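PDB 3CLW: conserved exported protein from Bacteroides fragilis, which is of unknown function but probably hydrolyses O-glycosidic bonds in glycans or glycosides. Local coordinates for residues 123-128 against 174-179; 70-75 against 105-110; 331-336 against 487-492; 426-431 against 443-448. All blocks are in the same frame, centred on the assembly; numbering follows the deposited sequence.

Contact 1: residues 123-128 against 174-179; sequences NNFLFF and QGFHVN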
loop_
_atom_site.group_PDB
_atom_site.type_symbol
_atom_site.label_atom_id
_atom_site.label_comp_id
_atom_site.label_asym_id
_atom_site.label_seq_id
_atom_site.Cartn_x
_atom_site.Cartn_y
_atom_site.Cartn_z
ATOM N N ASN A 123 -3.878 -15.124 -2.949
ATOM C CA ASN A 123 -3.605 -15.714 -1.644
ATOM C C ASN A 123 -2.218 -15.247 -1.160
ATOM O O ASN A 123 -1.232 -16.006 -1.147
ATOM C CB ASN A 123 -3.772 -17.247 -1.699
ATOM C CG ASN A 123 -3.866 -17.881 -0.317
ATOM O OD1 ASN A 123 -3.732 -17.197 0.706
ATOM N ND2 ASN A 123 -4.087 -19.206 -0.277
ATOM N N ASN A 124 -2.152 -13.970 -0.801
ATOM C CA ASN A 124 -0.932 -13.341 -0.373
ATOM C C ASN A 124 -1.307 -12.261 0.602
ATOM O O ASN A 124 -1.814 -11.209 0.206
ATOM C CB ASN A 124 -0.117 -12.798 -1.572
ATOM C CG ASN A 124 1.132 -12.027 -1.139
ATOM O OD1 ASN A 124 1.712 -12.295 -0.084
ATOM N ND2 ASN A 124 1.556 -11.069 -1.961
ATOM N N PHE A 125 -1.077 -12.524 1.883
ATOM C CA PHE A 125 -1.533 -11.624 2.924
ATOM C C PHE A 125 -0.404 -11.053 3.804
ATOM O O PHE A 125 0.604 -11.713 4.073
ATOM C CB PHE A 125 -2.593 -12.315 3.795
ATOM C CG PHE A 125 -3.809 -12.776 3.035
ATOM C CD1 PHE A 125 -3.870 -14.084 2.510
ATOM C CD2 PHE A 125 -4.901 -11.921 2.850
ATOM C CE1 PHE A 125 -4.989 -14.532 1.817
ATOM C CE2 PHE A 125 -6.048 -12.366 2.127
ATOM C CZ PHE A 125 -6.081 -13.668 1.603
ATOM N N LEU A 126 -0.612 -9.809 4.241
ATOM C CA LEU A 126 0.229 -9.158 5.252
ATOM C C LEU A 126 -0.677 -8.863 6.428
ATOM O O LEU A 126 -1.796 -8.331 6.236
ATOM C CB LEU A 126 0.883 -7.876 4.715
ATOM C CG LEU A 126 1.806 -7.040 5.635
ATOM C CD1 LEU A 126 2.832 -6.216 4.827
ATOM C CD2 LEU A 126 1.044 -6.131 6.575
ATOM N N PHE A 127 -0.223 -9.238 7.625
ATOM C CA PHE A 127 -0.899 -8.926 8.899
ATOM C C PHE A 127 -0.220 -7.739 9.565
ATOM O O PHE A 127 1.010 -7.757 9.766
ATOM C CB PHE A 127 -0.789 -10.128 9.838
ATOM C CG PHE A 127 -1.812 -11.193 9.588
ATOM C CD1 PHE A 127 -2.018 -12.193 10.523
ATOM C CD2 PHE A 127 -2.597 -11.181 8.414
ATOM C CE1 PHE A 127 -2.986 -13.167 10.290
ATOM C CE2 PHE A 127 -3.587 -12.146 8.193
ATOM C CZ PHE A 127 -3.784 -13.134 9.132
ATOM N N PHE A 128 -0.995 -6.716 9.905
ATOM C CA PHE A 128 -0.436 -5.515 10.530
ATOM C C PHE A 128 -1.226 -5.116 11.771
ATOM O O PHE A 128 -2.431 -5.351 11.835
ATOM C CB PHE A 128 -0.260 -4.320 9.545
ATOM C CG PHE A 128 -1.545 -3.589 9.196
ATOM C CD1 PHE A 128 -2.391 -4.060 8.198
ATOM C CD2 PHE A 128 -1.900 -2.425 9.869
ATOM C CE1 PHE A 128 -3.591 -3.361 7.856
ATOM C CE2 PHE A 128 -3.094 -1.758 9.568
ATOM C CZ PHE A 128 -3.936 -2.228 8.542
ATOM N N GLN A 174 -5.329 -22.589 8.096
ATOM C CA GLN A 174 -6.562 -22.481 7.340
ATOM C C GLN A 174 -6.362 -22.269 5.834
ATOM O O GLN A 174 -7.321 -22.034 5.121
ATOM C CB GLN A 174 -7.367 -21.303 7.867
ATOM C CG GLN A 174 -7.604 -21.353 9.334
ATOM C CD GLN A 174 -8.898 -21.970 9.661
ATOM O OE1 GLN A 174 -9.050 -23.196 9.676
ATOM N NE2 GLN A 174 -9.883 -21.113 9.919
ATOM N N GLY A 175 -5.132 -22.308 5.352
ATOM C CA GLY A 175 -4.889 -22.173 3.938
ATOM C C GLY A 175 -4.656 -20.761 3.434
ATOM O O GLY A 175 -4.679 -20.533 2.217
ATOM N N PHE A 176 -4.414 -19.805 4.336
ATOM C CA PHE A 176 -4.114 -18.448 3.895
ATOM C C PHE A 176 -2.587 -18.156 3.950
ATOM O O PHE A 176 -1.950 -18.380 4.978
ATOM C CB PHE A 176 -4.917 -17.412 4.682
ATOM C CG PHE A 176 -6.429 -17.581 4.577
ATOM C CD1 PHE A 176 -7.146 -18.220 5.602
ATOM C CD2 PHE A 176 -7.128 -17.103 3.470
ATOM C CE1 PHE A 176 -8.547 -18.363 5.536
ATOM C CE2 PHE A 176 -8.533 -17.235 3.398
ATOM C CZ PHE A 176 -9.230 -17.882 4.424
ATOM N N HIS A 177 -1.987 -17.694 2.854
ATOM C CA HIS A 177 -0.512 -17.463 2.849
ATOM C C HIS A 177 -0.237 -16.103 3.449
ATOM O O HIS A 177 -0.141 -15.125 2.749
ATOM C CB HIS A 177 0.120 -17.584 1.463
ATOM C CG HIS A 177 -0.142 -18.902 0.804
ATOM N ND1 HIS A 177 -0.171 -19.060 -0.565
ATOM C CD2 HIS A 177 -0.431 -20.119 1.328
ATOM C CE1 HIS A 177 -0.442 -20.319 -0.858
ATOM N NE2 HIS A 177 -0.600 -20.983 0.273
ATOM N N VAL A 178 -0.199 -16.056 4.768
ATOM C CA VAL A 178 0.195 -14.866 5.481
ATOM C C VAL A 178 1.712 -14.849 5.420
ATOM O O VAL A 178 2.387 -15.574 6.160
ATOM C CB VAL A 178 -0.261 -14.938 6.936
ATOM C CG1 VAL A 178 0.177 -13.660 7.699
ATOM C CG2 VAL A 178 -1.780 -15.197 6.983
ATOM N N ASN A 179 2.241 -14.037 4.508
ATOM C CA ASN A 179 3.670 -14.048 4.239
ATOM C C ASN A 179 4.465 -12.961 4.963
ATOM O O ASN A 179 5.699 -13.008 4.986
ATOM C CB ASN A 179 3.901 -13.967 2.732
ATOM C CG ASN A 179 3.258 -15.126 1.988
ATOM O OD1 ASN A 179 3.287 -16.274 2.457
ATOM N ND2 ASN A 179 2.657 -14.833 0.838
HETATM O O HOH W 1 1.658 -16.509 -1.490
#
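Phe125 and Val178 form the parallel bridge at which strands 125-128 and 178-182, neighbours in the TIM barrel, begin to run together. Phe125 N donates to His177 O (2.9 Å) and Asn179 N to Phe125 O, so the backbone of Phe125 holds both sides of Val178. Just ahead of the bridge, the Asn123 amide grips the incoming chain twice: OD1 receives His177 N at 2.8 Å, the donor standing above the carbonyl plane, and ND2 gives a bond to Gly175 O at 2.9 Å that lies in the amide plane. The same amide is stacked on the His177 imidazole, planes 3° apart, with ND2 over the ring centre. Gly175 closes helix 157-173 in a Schellman motif and His177 is the centre of an inverse gamma turn; the two Asn123 bonds thus hold the short link between that helix and strand 178-182. On the apolar side, Phe176 turns its ring edge toward the face of Phe125 in an offset edge-to-face pair, planes at 81° and centroids 5.8 Å apart. Val178 CG1, anti to the backbone N (chi1 180°), sits over the centre of the Phe127 ring, 3.7 Å from its centroid. Met114 of helix 108-119 touches all three phenylalanines. At the polar end Asn179 ND2 donates to Asn124 OD1 (2.9 Å) and to a water that itself donates to Asn123 O.

Contact 2: residues 70-75 against 105-110; sequences VNIGAG and TKQAGQ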
loop_
_atom_site.group_PDB
_atom_site.type_symbol
_atom_site.label_atom_id
_atom_site.label_comp_id
_atom_site.label_asym_id
_atom_site.label_seq_id
_atom_site.Cartn_x
_atom_site.Cartn_y
_atom_site.Cartn_z
ATOM N N VAL A 70 -4.182 -7.029 6.186
ATOM C CA VAL A 70 -5.167 -7.325 7.218
ATOM C C VAL A 70 -4.773 -6.705 8.585
ATOM O O VAL A 70 -3.686 -6.976 9.119
ATOM C CB VAL A 70 -5.380 -8.862 7.320
ATOM C CG1 VAL A 70 -6.332 -9.237 8.483
ATOM C CG2 VAL A 70 -5.893 -9.381 6.001
ATOM N N ASN A 71 -5.658 -5.873 9.123
ATOM C CA ASN A 71 -5.475 -5.257 10.433
ATOM C C ASN A 71 -5.845 -6.233 11.548
ATOM O O ASN A 71 -7.027 -6.458 11.843
ATOM C CB ASN A 71 -6.338 -3.976 10.560
ATOM C CG ASN A 71 -6.054 -3.185 11.855
ATOM O OD1 ASN A 71 -6.913 -2.474 12.347
ATOM N ND2 ASN A 71 -4.869 -3.327 12.404
ATOM N N ILE A 72 -4.816 -6.805 12.166
ATOM C CA ILE A 72 -4.992 -7.641 13.327
ATOM C C ILE A 72 -5.345 -6.711 14.486
ATOM O O ILE A 72 -4.580 -5.797 14.838
ATOM C CB ILE A 72 -3.723 -8.480 13.602
ATOM C CG1 ILE A 72 -3.434 -9.418 12.405
ATOM C CG2 ILE A 72 -3.860 -9.257 14.887
ATOM C CD1 ILE A 72 -4.567 -10.395 12.044
ATOM N N GLY A 73 -6.534 -6.921 15.041
ATOM C CA GLY A 73 -7.057 -6.071 16.096
ATOM C C GLY A 73 -6.359 -6.164 17.451
ATOM O O GLY A 73 -5.770 -7.181 17.806
ATOM N N ALA A 74 -6.502 -5.101 18.225
ATOM C CA ALA A 74 -5.787 -4.908 19.477
ATOM C C ALA A 74 -6.822 -4.852 20.588
ATOM O O ALA A 74 -6.476 -4.697 21.761
ATOM C CB ALA A 74 -4.967 -3.607 19.413
ATOM N N GLY A 75 -8.103 -4.966 20.207
ATOM C CA GLY A 75 -9.191 -5.107 21.161
ATOM C C GLY A 75 -9.739 -3.815 21.734
ATOM O O GLY A 75 -10.291 -3.798 22.831
ATOM N N THR A 105 -12.949 -16.703 16.182
ATOM C CA THR A 105 -14.198 -16.379 15.486
ATOM C C THR A 105 -14.405 -14.881 15.395
ATOM O O THR A 105 -15.336 -14.454 14.763
ATOM C CB THR A 105 -15.457 -16.955 16.158
ATOM O OG1 THR A 105 -15.693 -16.228 17.365
ATOM C CG2 THR A 105 -15.345 -18.474 16.439
ATOM N N LYS A 106 -13.547 -14.090 16.034
ATOM C CA LYS A 106 -13.635 -12.637 15.957
ATOM C C LYS A 106 -13.054 -12.118 14.621
ATOM O O LYS A 106 -12.487 -12.891 13.865
ATOM C CB LYS A 106 -12.906 -12.029 17.159
ATOM C CG LYS A 106 -13.524 -12.496 18.511
ATOM C CD LYS A 106 -12.695 -12.018 19.692
ATOM C CE LYS A 106 -13.494 -11.990 21.032
ATOM N NZ LYS A 106 -12.538 -11.493 22.134
ATOM N N GLN A 107 -13.200 -10.820 14.333
ATOM C CA GLN A 107 -12.729 -10.255 13.058
ATOM C C GLN A 107 -13.373 -10.978 11.841
ATOM O O GLN A 107 -12.718 -11.174 10.799
ATOM C CB GLN A 107 -11.181 -10.264 12.986
ATOM C CG GLN A 107 -10.553 -9.490 14.184
ATOM C CD GLN A 107 -9.155 -8.902 13.918
ATOM O OE1 GLN A 107 -8.190 -9.299 14.554
ATOM N NE2 GLN A 107 -9.058 -7.924 13.012
ATOM N N ALA A 108 -14.658 -11.365 11.995
ATOM C CA ALA A 108 -15.383 -12.173 10.999
ATOM C C ALA A 108 -15.485 -11.481 9.645
ATOM O O ALA A 108 -15.216 -12.101 8.607
ATOM C CB ALA A 108 -16.786 -12.544 11.518
ATOM N N GLY A 109 -15.819 -10.188 9.650
ATOM C CA GLY A 109 -15.963 -9.447 8.409
ATOM C C GLY A 109 -14.652 -9.441 7.625
ATOM O O GLY A 109 -14.631 -9.611 6.414
ATOM N N GLN A 110 -13.553 -9.247 8.335
ATOM C CA GLN A 110 -12.232 -9.263 7.705
ATOM C C GLN A 110 -11.843 -10.658 7.201
ATOM O O GLN A 110 -11.212 -10.780 6.141
ATOM C CB GLN A 110 -11.185 -8.716 8.662
ATOM C CG GLN A 110 -11.259 -7.239 8.854
ATOM C CD GLN A 110 -10.450 -6.816 10.067
ATOM O OE1 GLN A 110 -10.984 -6.771 11.174
ATOM N NE2 GLN A 110 -9.154 -6.534 9.871
HETATM O O HOH W 2 -6.747 -9.840 16.968
#
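The amide of Gln107 meets residues 71-73 with both its polar atoms. Asn71 O lies in the amide plane on the NE2 side, 2.8 Å from Gln107 NE2, and Gln110 OE1 is also close to that plane, accepting the second N-H of NE2. On the oxygen side Gly73 N donates to Gln107 OE1 at 2.9 Å from above the carbonyl plane, 36° out of it, and a water joins Gln107 OE1 to Gly73 O. Both ends of the amide are thus used, which leaves its rotation little choice. The Gln110 amide is gripped differently: Gln107 NE2 reaches Gln110 OE1 from above the carbonyl plane, while Gln110 NE2 donates to Asn71 O at 2.9 Å and to Asp26 OD2. Asn71 O therefore takes two side-chain donors, and Asp26 also receives the Asn71 N-H through its other oxygen. Gln107 occupies the N-cap position of helix 108-119, its own N bonded to Glu93 OE1, and Gln110 follows in the first turn. The pair thereby ties the start of this helix to the chain emerging from strand 68-71 of the barrel, and the side chains of Val70 and Ile72 rest on Phe127 of the adjoining strand 125-128.

Contact 3: residues 331-336 against 487-492; sequences SINLGL and PARSVA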
loop_
_atom_site.group_PDB
_atom_site.type_symbol
_atom_site.label_atom_id
_atom_site.label_comp_id
_atom_site.label_asym_id
_atom_site.label_seq_id
_atom_site.Cartn_x
_atom_site.Cartn_y
_atom_site.Cartn_z
ATOM N N SER A 331 -12.182 14.454 -10.179
ATOM C CA SER A 331 -12.057 13.002 -10.142
ATOM C C SER A 331 -10.827 12.449 -10.867
ATOM O O SER A 331 -10.060 11.667 -10.276
ATOM C CB SER A 331 -13.340 12.353 -10.631
ATOM O OG SER A 331 -14.303 12.427 -9.597
ATOM N N ILE A 332 -10.640 12.851 -12.125
ATOM C CA ILE A 332 -9.451 12.468 -12.892
ATOM C C ILE A 332 -8.132 13.128 -12.384
ATOM O O ILE A 332 -7.041 12.586 -12.571
ATOM C CB ILE A 332 -9.669 12.665 -14.423
ATOM C CG1 ILE A 332 -8.562 12.027 -15.258
ATOM C CG2 ILE A 332 -9.812 14.126 -14.788
ATOM C CD1 ILE A 332 -8.511 10.501 -15.154
ATOM N N ASN A 333 -8.246 14.308 -11.775
ATOM C CA ASN A 333 -7.102 14.981 -11.179
ATOM C C ASN A 333 -6.528 14.148 -10.035
ATOM O O ASN A 333 -5.304 14.023 -9.893
ATOM C CB ASN A 333 -7.483 16.357 -10.658
ATOM C CG ASN A 333 -7.703 17.388 -11.763
ATOM O OD1 ASN A 333 -7.336 17.213 -12.928
ATOM N ND2 ASN A 333 -8.312 18.493 -11.377
ATOM N N LEU A 334 -7.427 13.593 -9.222
ATOM C CA LEU A 334 -7.045 12.709 -8.131
ATOM C C LEU A 334 -6.420 11.428 -8.668
ATOM O O LEU A 334 -5.350 11.016 -8.186
ATOM C CB LEU A 334 -8.239 12.392 -7.255
ATOM C CG LEU A 334 -8.783 13.556 -6.424
ATOM C CD1 LEU A 334 -10.162 13.189 -5.875
ATOM C CD2 LEU A 334 -7.802 13.885 -5.307
ATOM N N GLY A 335 -7.065 10.823 -9.676
ATOM C CA GLY A 335 -6.519 9.644 -10.323
ATOM C C GLY A 335 -5.103 9.830 -10.885
ATOM O O GLY A 335 -4.238 8.975 -10.706
ATOM N N LEU A 336 -4.867 10.948 -11.575
ATOM C CA LEU A 336 -3.537 11.249 -12.112
ATOM C C LEU A 336 -2.533 11.669 -11.038
ATOM O O LEU A 336 -1.370 11.341 -11.153
ATOM C CB LEU A 336 -3.606 12.324 -13.192
ATOM C CG LEU A 336 -4.356 12.026 -14.488
ATOM C CD1 LEU A 336 -4.750 13.342 -15.125
ATOM C CD2 LEU A 336 -3.538 11.183 -15.450
ATOM N N PRO A 487 -3.948 10.741 -24.863
ATOM C CA PRO A 487 -4.817 11.903 -24.609
ATOM C C PRO A 487 -4.240 12.742 -23.485
ATOM O O PRO A 487 -3.533 12.208 -22.626
ATOM C CB PRO A 487 -6.140 11.268 -24.159
ATOM C CG PRO A 487 -6.070 9.844 -24.668
ATOM C CD PRO A 487 -4.628 9.469 -24.557
ATOM N N ALA A 488 -4.498 14.044 -23.507
ATOM C CA ALA A 488 -4.131 14.900 -22.387
ATOM C C ALA A 488 -4.806 14.349 -21.145
ATOM O O ALA A 488 -5.913 13.817 -21.235
ATOM C CB ALA A 488 -4.612 16.292 -22.628
ATOM N N ARG A 489 -4.126 14.447 -20.006
ATOM C CA ARG A 489 -4.689 14.073 -18.705
ATOM C C ARG A 489 -5.199 12.595 -18.607
ATOM O O ARG A 489 -6.325 12.308 -18.144
ATOM C CB ARG A 489 -5.737 15.110 -18.288
ATOM C CG ARG A 489 -5.196 16.552 -18.310
ATOM C CD ARG A 489 -4.083 16.731 -17.274
ATOM N NE ARG A 489 -4.649 16.799 -15.931
ATOM C CZ ARG A 489 -3.952 16.749 -14.803
ATOM N NH1 ARG A 489 -2.632 16.637 -14.834
ATOM N NH2 ARG A 489 -4.588 16.806 -13.632
ATOM N N SER A 490 -4.325 11.675 -19.021
ATOM C CA SER A 490 -4.663 10.265 -19.139
ATOM C C SER A 490 -3.572 9.359 -18.610
ATOM O O SER A 490 -2.410 9.768 -18.537
ATOM C CB SER A 490 -4.868 9.919 -20.608
ATOM O OG SER A 490 -3.633 9.880 -21.313
ATOM N N VAL A 491 -3.948 8.122 -18.273
ATOM C CA VAL A 491 -2.993 7.045 -18.071
ATOM C C VAL A 491 -3.266 5.929 -19.071
ATOM O O VAL A 491 -4.396 5.483 -19.209
ATOM C CB VAL A 491 -3.052 6.478 -16.640
ATOM C CG1 VAL A 491 -1.842 5.599 -16.388
ATOM C CG2 VAL A 491 -3.106 7.599 -15.634
ATOM N N ALA A 492 -2.244 5.498 -19.795
ATOM C CA ALA A 492 -2.389 4.383 -20.759
ATOM C C ALA A 492 -1.503 3.241 -20.348
ATOM O O ALA A 492 -0.358 3.459 -19.965
ATOM C CB ALA A 492 -2.016 4.818 -22.171
HETATM O O HOH W 3 -3.605 16.017 -10.914
HETATM O O HOH W 4 -7.668 17.475 -15.460
#
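Leu336 and Arg489 make the tight half of this contact. The leucine sets CD1 over the centre of one guanidinium face, 3.5 Å above its plane, while CD2 wedges against the chain beyond, 3.6 Å from Val491 CG2 and equally near Ser490 O. The side chains of Leu336 and Val491 run antiparallel, flank to flank, and Ile332 CG1 fills in against Arg489 O at 3.7 Å. The arginine reaches this place by a folded chain: chi2 (-64°) turns CD and chi3 (-75°) turns NE, bringing the head back toward the helix. Its backbone has positive phi, and Arg489 and Ser490 together face Asn444 in a G1 beta bulge at the start of strand 490-495. The contact thus joins helix 328-347, on the outside of the TIM barrel, to the beta domain, built from the N-terminal strand and the C-terminal strands, that flanks the barrel in family 30 enzymes. In contrast to the leucine side, the polar side is watery. Arg489 NH2 donates to Asn333 OD1 at 2.9 Å, with the oxygen in the guanidinium plane but the donor well above the plane of the amide carbonyl. One water links Arg489 NH2 to Asn333 O, the backbone oxygen, and another links Arg489 NE to Asn333 OD1, so one direct bond and two water bridges join these partly exposed residues. The remaining nitrogen, Arg489 NH1, is bonded to Tyr445 O, and the guanidinium also makes a cation-pi pair with the Tyr445 ring.

Contact 4: residues 426-431 against 443-448; sequences SLMISS and INYSKE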
loop_
_atom_site.group_PDB
_atom_site.type_symbol
_atom_site.label_atom_id
_atom_site.label_comp_id
_atom_site.label_asym_id
_atom_site.label_seq_id
_atom_site.Cartn_x
_atom_site.Cartn_y
_atom_site.Cartn_z
ATOM N N SER A 426 4.730 16.622 -17.047
ATOM C CA SER A 426 4.424 16.348 -18.449
ATOM C C SER A 426 4.110 14.871 -18.712
ATOM O O SER A 426 2.940 14.483 -18.690
ATOM C CB SER A 426 5.528 16.885 -19.382
ATOM O OG SER A 426 6.791 16.277 -19.144
ATOM N N LEU A 427 5.135 14.050 -18.941
ATOM C CA LEU A 427 4.932 12.682 -19.383
ATOM C C LEU A 427 5.833 11.671 -18.644
ATOM O O LEU A 427 7.077 11.767 -18.695
ATOM C CB LEU A 427 5.134 12.594 -20.890
ATOM C CG LEU A 427 4.955 11.216 -21.523
ATOM C CD1 LEU A 427 3.472 10.872 -21.725
ATOM C CD2 LEU A 427 5.700 11.125 -22.835
ATOM N N MET A 428 5.190 10.713 -17.966
ATOM C CA MET A 428 5.871 9.695 -17.155
ATOM C C MET A 428 5.580 8.330 -17.748
ATOM O O MET A 428 4.437 8.009 -18.073
ATOM C CB MET A 428 5.406 9.752 -15.692
ATOM C CG MET A 428 5.888 10.977 -14.887
ATOM S SD MET A 428 4.998 11.210 -13.331
ATOM C CE MET A 428 3.659 12.204 -13.933
ATOM N N ILE A 429 6.615 7.519 -17.910
ATOM C CA ILE A 429 6.444 6.244 -18.534
ATOM C C ILE A 429 7.500 5.280 -18.023
ATOM O O ILE A 429 8.641 5.670 -17.786
ATOM C CB ILE A 429 6.382 6.397 -20.081
ATOM C CG1 ILE A 429 6.333 5.041 -20.786
ATOM C CG2 ILE A 429 7.545 7.177 -20.555
ATOM C CD1 ILE A 429 5.934 5.145 -22.242
ATOM N N SER A 430 7.077 4.025 -17.824
ATOM C CA SER A 430 7.900 2.969 -17.220
ATOM C C SER A 430 7.475 1.651 -17.833
ATOM O O SER A 430 6.361 1.547 -18.336
ATOM C CB SER A 430 7.719 2.937 -15.681
ATOM O OG SER A 430 6.341 2.782 -15.303
ATOM N N SER A 431 8.360 0.655 -17.805
ATOM C CA SER A 431 8.070 -0.658 -18.384
ATOM C C SER A 431 8.468 -1.811 -17.481
ATOM O O SER A 431 9.329 -1.650 -16.621
ATOM C CB SER A 431 8.733 -0.807 -19.759
ATOM O OG SER A 431 8.290 0.203 -20.639
ATOM N N ILE A 443 1.885 8.032 -18.290
ATOM C CA ILE A 443 1.009 9.074 -17.763
ATOM C C ILE A 443 1.207 10.338 -18.548
ATOM O O ILE A 443 2.323 10.871 -18.582
ATOM C CB ILE A 443 1.280 9.395 -16.270
ATOM C CG1 ILE A 443 1.291 8.112 -15.438
ATOM C CG2 ILE A 443 0.256 10.429 -15.746
ATOM C CD1 ILE A 443 1.865 8.307 -14.051
ATOM N N ASN A 444 0.120 10.822 -19.157
ATOM C CA ASN A 444 0.113 12.135 -19.778
ATOM C C ASN A 444 -0.465 13.189 -18.830
ATOM O O ASN A 444 -1.689 13.410 -18.766
ATOM C CB ASN A 444 -0.630 12.124 -21.117
ATOM C CG ASN A 444 -0.454 13.437 -21.891
ATOM O OD1 ASN A 444 0.042 14.426 -21.357
ATOM N ND2 ASN A 444 -0.864 13.441 -23.143
ATOM N N TYR A 445 0.441 13.851 -18.105
ATOM C CA TYR A 445 0.052 14.760 -17.032
ATOM C C TYR A 445 -0.280 16.127 -17.592
ATOM O O TYR A 445 -0.890 16.945 -16.902
ATOM C CB TYR A 445 1.168 14.875 -15.987
ATOM C CG TYR A 445 0.666 15.205 -14.604
ATOM C CD1 TYR A 445 0.160 14.201 -13.776
ATOM C CD2 TYR A 445 0.679 16.515 -14.126
ATOM C CE1 TYR A 445 -0.307 14.476 -12.512
ATOM C CE2 TYR A 445 0.188 16.814 -12.863
ATOM C CZ TYR A 445 -0.293 15.773 -12.051
ATOM O OH TYR A 445 -0.780 16.029 -10.787
ATOM N N SER A 446 0.138 16.376 -18.837
ATOM C CA SER A 446 -0.022 17.685 -19.473
ATOM C C SER A 446 -1.446 17.851 -19.984
ATOM O O SER A 446 -2.211 16.876 -20.061
ATOM C CB SER A 446 0.949 17.826 -20.652
ATOM O OG SER A 446 0.457 17.113 -21.783
ATOM N N LYS A 447 -1.790 19.082 -20.359
ATOM C CA LYS A 447 -3.095 19.389 -20.958
ATOM C C LYS A 447 -3.127 19.244 -22.477
ATOM O O LYS A 447 -4.120 19.623 -23.120
ATOM C CB LYS A 447 -3.539 20.794 -20.579
ATOM C CG LYS A 447 -4.042 20.934 -19.169
ATOM C CD LYS A 447 -4.171 22.402 -18.805
ATOM C CE LYS A 447 -2.885 22.937 -18.190
ATOM N NZ LYS A 447 -3.187 24.089 -17.280
ATOM N N GLU A 448 -2.077 18.664 -23.047
ATOM C CA GLU A 448 -1.995 18.465 -24.485
ATOM C C GLU A 448 -1.883 16.990 -24.839
ATOM O O GLU A 448 -1.102 16.260 -24.231
ATOM C CB GLU A 448 -0.786 19.225 -25.071
#
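Ile443 meets Met428 as an antiparallel hydrogen-bonded pair: each backbone N donates to the other's O, with Met428 N to Ile443 O at 2.9 Å. Their side chains share a face of the sheet, where Ile443 CD1 comes to 4.2 Å from Met428 CB. Ile443 O also receives a CA-H...O contact from Leu427 CA at 3.3 Å. Asn444 is the non-hydrogen-bonded partner of Leu427, on the other face, and its amide is turned forward along its own chain: OD1 accepts Ser446 OG on a lone pair (2.8 Å), while ND2 donates to Glu448 O (3.0 Å) and to Leu486 O. Tyr445 N donates to Ser426 O, just past the last bridge of the two strands. With CG anti to the backbone N (chi1 -152°), the Tyr445 ring runs beside Met428, pointing the same way, and Met428 CE approaches Tyr445 CD1 at 4.0 Å; Tyr445 OH is hydrogen-bonded to Glu321. Ser446 N adds a weak second bond to Ser426 O, and Ser446 OG, besides donating to Asn444, accepts Glu448 N at 3.2 Å in an ST turn. Helix 328-347 lies against the Met428 and Tyr445 side through His343, Asn344 and Arg340. The whole is the open end of the beta hairpin of strands 427-433 and 438-444, part of the beta domain beside the family 30 barrel, to which strand 6-25 also contributes, its Phe8 touching Leu427.

In the fold
Contacts 1 and 2 lie in the barrel, with centres 14 Å apart, and meet directly: strands 68-71 and 125-128 are neighbours, and helix 108-119, which begins in contact 2, leads into the strand of contact 1. Contacts 3 and 4, with centres 9 Å apart, lie on the neighbouring strands 490-495 (contact 3) and 438-444 (contact 4), on the opposite side of the chain's centre. The two pairs are separated by 33 to 40 Å between centres. In sequence contact 2 comes first, then contact 1, while both segments of contact 4 fall between those of contact 3, whose helix 328-347 packs on the beta domain, one of the places where it meets the barrel.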